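Local structure of beta-agarase D (Zobellia galactanivorans, 4ASM) at residues A[42-46]-A[57-61]; A[93-98]-A[117-123]. The protein hydrolyses the beta-1,4-linkages of agarose at random with retention of anomeric configuration, the part described here being its family GH16 catalytic domain. Residues are numbered along the deposited sequence.

Contact 1 of 2, residues A[42-46]-A[57-61]; sequences TNNVV and YNKYH
Next to a loop of the predicted agarose-binding cleft of this GH16 jelly roll, the side chain of Asn-58 stands in for a peptide group and pairs with the backbone of residues 42-46. Strand 56-57 runs out at Tyr-57, whose neighbour in register is Val-46 (CA to CA 5.5 Å); Val-45 CA is 6.0 Å from Asn-58 CA. The backbone N of Asn-58 donates to Val-46 O (3.2 Å), an oxygen that also receives a CA-H...O contact from Tyr-57 CA at 3.2 Å. Asn-58 (phi/psi -86/42) then leaves the extended conformation, and its p rotamer, with chi2 near -12°, brings the carboxamide to the other segment: OD1 accepts from Val-46 N at 2.9 Å and ND2 donates to Asn-44 O at 2.9 Å, both nearly straight. A water bridges Asn-58 ND2 (3.3 Å) and Thr-42 N (3.0 Å). Residues 42-44 form an ST turn, Thr-42 OG1 (chi1 t) accepting from Asn-44 N at 3.1 Å. Beside these hydrogen bonds, Val-45 CG2 touches Lys-59 CD at 4.0 Å; the all-t lysine carries its NZ on to Asn-70. Asn-58 O accepts from Gln-81, a substrate-binding residue by similarity. With its carboxamide donating and accepting at once, Asn-58 meets one carbonyl and one NH, on either side of Val-45, in a segment without regular secondary structure, as a neighbouring strand's backbone would.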
loop_
_atom_site.group_PDB
_atom_site.type_symbol
_atom_site.label_atom_id
_atom_site.label_comp_id
_atom_site.label_asym_id
_atom_site.label_seq_id
_atom_site.Cartn_x
_atom_site.Cartn_y
_atom_site.Cartn_z
ATOM N N THR A 42 -15.071 -16.376 8.792
ATOM C CA THR A 42 -16.506 -16.262 9.052
ATOM C C THR A 42 -17.120 -15.183 8.167
ATOM O O THR A 42 -16.451 -14.179 7.873
ATOM C CB THR A 42 -16.782 -15.947 10.557
ATOM O OG1 THR A 42 -18.180 -15.722 10.757
ATOM C CG2 THR A 42 -16.011 -14.704 11.009
ATOM N N ASN A 43 -18.375 -15.382 7.765
ATOM C CA ASN A 43 -19.181 -14.385 7.034
ATOM C C ASN A 43 -19.557 -13.192 7.912
ATOM O O ASN A 43 -19.947 -12.148 7.407
ATOM C CB ASN A 43 -20.504 -15.000 6.523
ATOM C CG ASN A 43 -20.328 -15.945 5.334
ATOM O OD1 ASN A 43 -19.542 -15.695 4.421
ATOM N ND2 ASN A 43 -21.107 -17.030 5.329
ATOM N N ASN A 44 -19.496 -13.362 9.234
ATOM C CA ASN A 44 -19.871 -12.285 10.133
ATOM C C ASN A 44 -18.770 -11.246 10.236
ATOM O O ASN A 44 -17.586 -11.587 10.141
ATOM C CB ASN A 44 -20.209 -12.825 11.519
ATOM C CG ASN A 44 -21.321 -13.847 11.481
ATOM O OD1 ASN A 44 -22.310 -13.676 10.765
ATOM N ND2 ASN A 44 -21.145 -14.939 12.216
ATOM N N VAL A 45 -19.165 -9.995 10.439
ATOM C CA VAL A 45 -18.199 -8.940 10.761
ATOM C C VAL A 45 -17.815 -9.104 12.219
ATOM O O VAL A 45 -18.669 -8.979 13.113
ATOM C CB VAL A 45 -18.785 -7.531 10.561
ATOM C CG1 VAL A 45 -17.734 -6.475 10.942
ATOM C CG2 VAL A 45 -19.248 -7.359 9.138
ATOM N N VAL A 46 -16.551 -9.432 12.455
ATOM C CA VAL A 46 -16.062 -9.710 13.799
ATOM C C VAL A 46 -14.677 -9.105 14.037
ATOM O O VAL A 46 -13.906 -8.849 13.090
ATOM C CB VAL A 46 -15.983 -11.241 14.083
ATOM C CG1 VAL A 46 -17.343 -11.916 13.948
ATOM C CG2 VAL A 46 -14.958 -11.904 13.158
ATOM N N TYR A 57 -10.477 -6.126 12.722
ATOM C CA TYR A 57 -11.763 -6.651 12.252
ATOM C C TYR A 57 -11.695 -6.972 10.761
ATOM O O TYR A 57 -10.885 -6.391 10.016
ATOM C CB TYR A 57 -12.964 -5.762 12.617
ATOM C CG TYR A 57 -12.854 -4.306 12.251
ATOM C CD1 TYR A 57 -12.302 -3.389 13.138
ATOM C CD2 TYR A 57 -13.326 -3.834 11.024
ATOM C CE1 TYR A 57 -12.220 -2.036 12.815
ATOM C CE2 TYR A 57 -13.243 -2.485 10.694
ATOM C CZ TYR A 57 -12.688 -1.597 11.589
ATOM O OH TYR A 57 -12.605 -0.255 11.248
ATOM N N ASN A 58 -12.538 -7.913 10.339
ATOM C CA ASN A 58 -12.483 -8.482 8.994
ATOM C C ASN A 58 -13.263 -7.685 7.958
ATOM O O ASN A 58 -13.927 -8.262 7.072
ATOM C CB ASN A 58 -12.891 -9.973 9.003
ATOM C CG ASN A 58 -14.318 -10.202 9.515
ATOM O OD1 ASN A 58 -14.956 -9.293 10.069
ATOM N ND2 ASN A 58 -14.824 -11.426 9.325
ATOM N N LYS A 59 -13.137 -6.358 8.030
ATOM C CA LYS A 59 -13.828 -5.486 7.102
ATOM C C LYS A 59 -12.988 -4.243 6.824
ATOM O O LYS A 59 -12.131 -3.888 7.617
ATOM C CB LYS A 59 -15.214 -5.111 7.685
ATOM C CG LYS A 59 -16.122 -4.316 6.765
ATOM C CD LYS A 59 -17.505 -4.206 7.421
ATOM C CE LYS A 59 -18.437 -3.349 6.585
ATOM N NZ LYS A 59 -19.859 -3.512 7.044
ATOM N N TYR A 60 -13.260 -3.611 5.686
ATOM C CA TYR A 60 -12.733 -2.286 5.397
ATOM C C TYR A 60 -13.116 -1.314 6.514
ATOM O O TYR A 60 -14.112 -1.500 7.203
ATOM C CB TYR A 60 -13.355 -1.847 4.084
ATOM C CG TYR A 60 -12.925 -0.533 3.518
ATOM C CD1 TYR A 60 -11.584 -0.296 3.171
ATOM C CD2 TYR A 60 -13.857 0.458 3.253
ATOM C CE1 TYR A 60 -11.191 0.919 2.574
ATOM C CE2 TYR A 60 -13.471 1.669 2.684
ATOM C CZ TYR A 60 -12.141 1.895 2.341
ATOM O OH TYR A 60 -11.758 3.099 1.762
ATOM N N HIS A 61 -12.325 -0.259 6.667
ATOM C CA HIS A 61 -12.337 0.552 7.892
ATOM C C HIS A 61 -13.618 1.342 8.144
ATOM O O HIS A 61 -14.254 1.849 7.213
ATOM C CB HIS A 61 -11.095 1.477 7.917
ATOM C CG HIS A 61 -11.144 2.631 6.954
ATOM N ND1 HIS A 61 -10.433 3.789 7.182
ATOM C CD2 HIS A 61 -11.821 2.823 5.794
ATOM C CE1 HIS A 61 -10.653 4.634 6.192
ATOM N NE2 HIS A 61 -11.491 4.076 5.336
HETATM O O HOH W 1 -13.189 -14.092 8.329
#

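Contact 2 of 2, residues A[93-98]-A[117-123]; sequences IWASRI and ETRAGCI
Strands 90-96 and 112-125 pair antiparallel in the GH16 jelly roll; the axes of 93-96 and 118-120 approach to 4.6 Å, with N-to-C directions 161° apart. Ser-96 and Arg-119 form a hydrogen-bonded pair (Ser-96 N to Arg-119 O 2.9 Å, Arg-119 N to Ser-96 O 2.8 Å), Ala-95 and Ala-120 a non-hydrogen-bonded one, CA to CA 4.3 Å. Regular pairing breaks at Gly-121, where strand 112-125 is interrupted; Gly-121 N still reaches Trp-94 O (3.2 Å), and Ile-93 CG2 would clash with a CB there. Ser-96 (chi1 p) and Arg-119 (m, t, m) share a face: Arg-119 NE and NH2 donate to Ser-96 OG, at 2.9 and 3.0 Å, while Ile-98 CG1 covers one face of the guanidinium. Ser-96 OG is also hydrogen-bonded to His-83 NE2. The CA-to-CB bond of Trp-94 (chi1 p) points away from 117-123; its ring stacks on His-83 and meets Phe-346 edge-to-face. That of Arg-97 (chi1 m, chi2 off-rotamer at -139°) also points away, yet Arg-97 NE donates to Thr-118 OG1 (3.1 Å) and NH1 to Pro-338 O; Thr-118 OG1 is hydrogen-bonded to Asp-327 OD2. Ile-93 (m, t) meets Ile-123 (p, t), CD1 to CG2 4.0 Å. Both pack on Ile-323 of strand 320-326, Ala-120 and Cys-122 touch Trp-79 of strand 77-79, and backbone hydrogen bonds between Ile-93 and Leu-351 tie in strand 350-362.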
loop_
_atom_site.group_PDB
_atom_site.type_symbol
_atom_site.label_atom_id
_atom_site.label_comp_id
_atom_site.label_asym_id
_atom_site.label_seq_id
_atom_site.Cartn_x
_atom_site.Cartn_y
_atom_site.Cartn_z
ATOM N N ILE A 93 -5.172 -13.762 3.553
ATOM C CA ILE A 93 -6.213 -12.971 2.883
ATOM C C ILE A 93 -6.200 -13.399 1.432
ATOM O O ILE A 93 -5.178 -13.273 0.765
ATOM C CB ILE A 93 -5.957 -11.451 3.022
ATOM C CG1 ILE A 93 -6.228 -11.031 4.461
ATOM C CG2 ILE A 93 -6.903 -10.646 2.106
ATOM C CD1 ILE A 93 -5.996 -9.545 4.743
ATOM N N TRP A 94 -7.318 -13.914 0.938
ATOM C CA TRP A 94 -7.314 -14.479 -0.405
ATOM C C TRP A 94 -8.396 -13.921 -1.297
ATOM O O TRP A 94 -9.219 -13.108 -0.872
ATOM C CB TRP A 94 -7.394 -16.009 -0.347
ATOM C CG TRP A 94 -8.637 -16.581 0.233
ATOM C CD1 TRP A 94 -9.720 -17.037 -0.459
ATOM C CD2 TRP A 94 -8.911 -16.808 1.619
ATOM N NE1 TRP A 94 -10.665 -17.546 0.413
ATOM C CE2 TRP A 94 -10.192 -17.409 1.695
ATOM C CE3 TRP A 94 -8.198 -16.570 2.806
ATOM C CZ2 TRP A 94 -10.786 -17.752 2.910
ATOM C CZ3 TRP A 94 -8.802 -16.910 4.028
ATOM C CH2 TRP A 94 -10.080 -17.502 4.058
ATOM N N ALA A 95 -8.353 -14.365 -2.550
ATOM C CA ALA A 95 -9.324 -13.991 -3.552
ATOM C C ALA A 95 -9.935 -15.242 -4.148
ATOM O O ALA A 95 -9.284 -16.297 -4.185
ATOM C CB ALA A 95 -8.630 -13.184 -4.637
ATOM N N SER A 96 -11.171 -15.105 -4.624
ATOM C CA SER A 96 -11.847 -16.185 -5.339
ATOM C C SER A 96 -12.877 -15.582 -6.281
ATOM O O SER A 96 -13.152 -14.379 -6.218
ATOM C CB SER A 96 -12.545 -17.138 -4.359
ATOM O OG SER A 96 -13.671 -16.494 -3.761
ATOM N N ARG A 97 -13.444 -16.414 -7.156
ATOM C CA ARG A 97 -14.532 -15.969 -8.015
ATOM C C ARG A 97 -15.674 -16.965 -7.969
ATOM O O ARG A 97 -15.447 -18.184 -7.892
ATOM C CB ARG A 97 -14.050 -15.824 -9.461
ATOM C CG ARG A 97 -12.981 -14.763 -9.671
ATOM C CD ARG A 97 -13.261 -13.989 -10.947
ATOM N NE ARG A 97 -12.288 -12.937 -11.230
ATOM C CZ ARG A 97 -11.205 -13.101 -11.973
ATOM N NH1 ARG A 97 -10.915 -14.293 -12.495
ATOM N NH2 ARG A 97 -10.411 -12.065 -12.206
ATOM N N ILE A 98 -16.892 -16.441 -8.057
ATOM C CA ILE A 98 -18.107 -17.255 -8.150
ATOM C C ILE A 98 -18.484 -17.343 -9.630
ATOM O O ILE A 98 -18.523 -16.306 -10.309
ATOM C CB ILE A 98 -19.252 -16.600 -7.332
ATOM C CG1 ILE A 98 -19.065 -16.835 -5.821
ATOM C CG2 ILE A 98 -20.628 -17.108 -7.795
ATOM C CD1 ILE A 98 -19.234 -18.287 -5.346
ATOM N N GLU A 117 -16.366 -10.657 -11.246
ATOM C CA GLU A 117 -16.192 -10.143 -9.892
ATOM C C GLU A 117 -15.136 -10.930 -9.138
ATOM O O GLU A 117 -15.118 -12.150 -9.167
ATOM C CB GLU A 117 -17.509 -10.179 -9.108
ATOM C CG GLU A 117 -17.358 -9.659 -7.689
ATOM C CD GLU A 117 -18.673 -9.416 -7.002
ATOM O OE1 GLU A 117 -19.431 -8.532 -7.450
ATOM O OE2 GLU A 117 -18.931 -10.104 -5.993
ATOM N N THR A 118 -14.255 -10.216 -8.460
ATOM C CA THR A 118 -13.215 -10.853 -7.656
ATOM C C THR A 118 -13.516 -10.632 -6.187
ATOM O O THR A 118 -13.455 -9.501 -5.686
ATOM C CB THR A 118 -11.830 -10.302 -7.987
ATOM O OG1 THR A 118 -11.575 -10.541 -9.382
ATOM C CG2 THR A 118 -10.778 -11.031 -7.156
ATOM N N ARG A 119 -13.837 -11.724 -5.506
ATOM C CA ARG A 119 -14.089 -11.673 -4.073
ATOM C C ARG A 119 -12.737 -11.656 -3.387
ATOM O O ARG A 119 -11.835 -12.378 -3.795
ATOM C CB ARG A 119 -14.891 -12.902 -3.636
ATOM C CG ARG A 119 -16.183 -13.109 -4.456
ATOM C CD ARG A 119 -17.096 -14.177 -3.832
ATOM N NE ARG A 119 -16.405 -15.437 -3.576
ATOM C CZ ARG A 119 -16.946 -16.472 -2.937
ATOM N NH1 ARG A 119 -18.214 -16.405 -2.515
ATOM N NH2 ARG A 119 -16.221 -17.568 -2.730
ATOM N N ALA A 120 -12.593 -10.846 -2.337
ATOM C CA ALA A 120 -11.279 -10.697 -1.690
ATOM C C ALA A 120 -11.407 -10.245 -0.243
ATOM O O ALA A 120 -12.331 -9.550 0.106
ATOM C CB ALA A 120 -10.441 -9.680 -2.468
ATOM N N GLY A 121 -10.427 -10.566 0.576
ATOM C CA GLY A 121 -10.488 -10.129 1.967
ATOM C C GLY A 121 -9.934 -8.721 2.180
ATOM O O GLY A 121 -9.131 -8.216 1.383
ATOM N N CYS A 122 -10.347 -8.109 3.283
ATOM C CA CYS A 122 -9.897 -6.780 3.668
ATOM C C CYS A 122 -10.039 -6.687 5.170
ATOM O O CYS A 122 -11.104 -7.033 5.697
ATOM C CB CYS A 122 -10.768 -5.710 2.998
ATOM S SG CYS A 122 -10.188 -4.017 3.262
ATOM N N ILE A 123 -8.987 -6.237 5.853
ATOM C CA ILE A 123 -9.046 -6.073 7.300
ATOM C C ILE A 123 -8.556 -4.704 7.706
ATOM O O ILE A 123 -7.770 -4.075 6.990
ATOM C CB ILE A 123 -8.236 -7.170 8.052
ATOM C CG1 ILE A 123 -6.733 -6.962 7.869
ATOM C CG2 ILE A 123 -8.670 -8.555 7.590
ATOM C CD1 ILE A 123 -5.895 -7.977 8.666
HETATM O O HOH W 2 -17.118 -13.627 -7.709
#

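Contact 1 closes before contact 2 opens along the chain, yet their centres are only 13 Å apart and strand 112-125 joins them: beyond residues 117-123 it pairs through Thr-124 with Tyr-57. Tyr-57 O lies 3.4 Å from Ile-123 CB, Asn-58 CA 4.1 Å from Ile-123 CG2, and Tyr-60 CA 3.7 Å from Cys-122 SG. Both contacts adjoin residues 80-90, a segment that includes strand 84-87 and is predicted to bind substrate: the Asn-58 side chain is about 4 Å from that of Gln-81 in contact 1, and that of Ser-96 about 3 Å from that of His-83 in contact 2. Cys-122 lies about 6 Å, side chain to side chain, from Glu-326, another residue predicted to bind substrate.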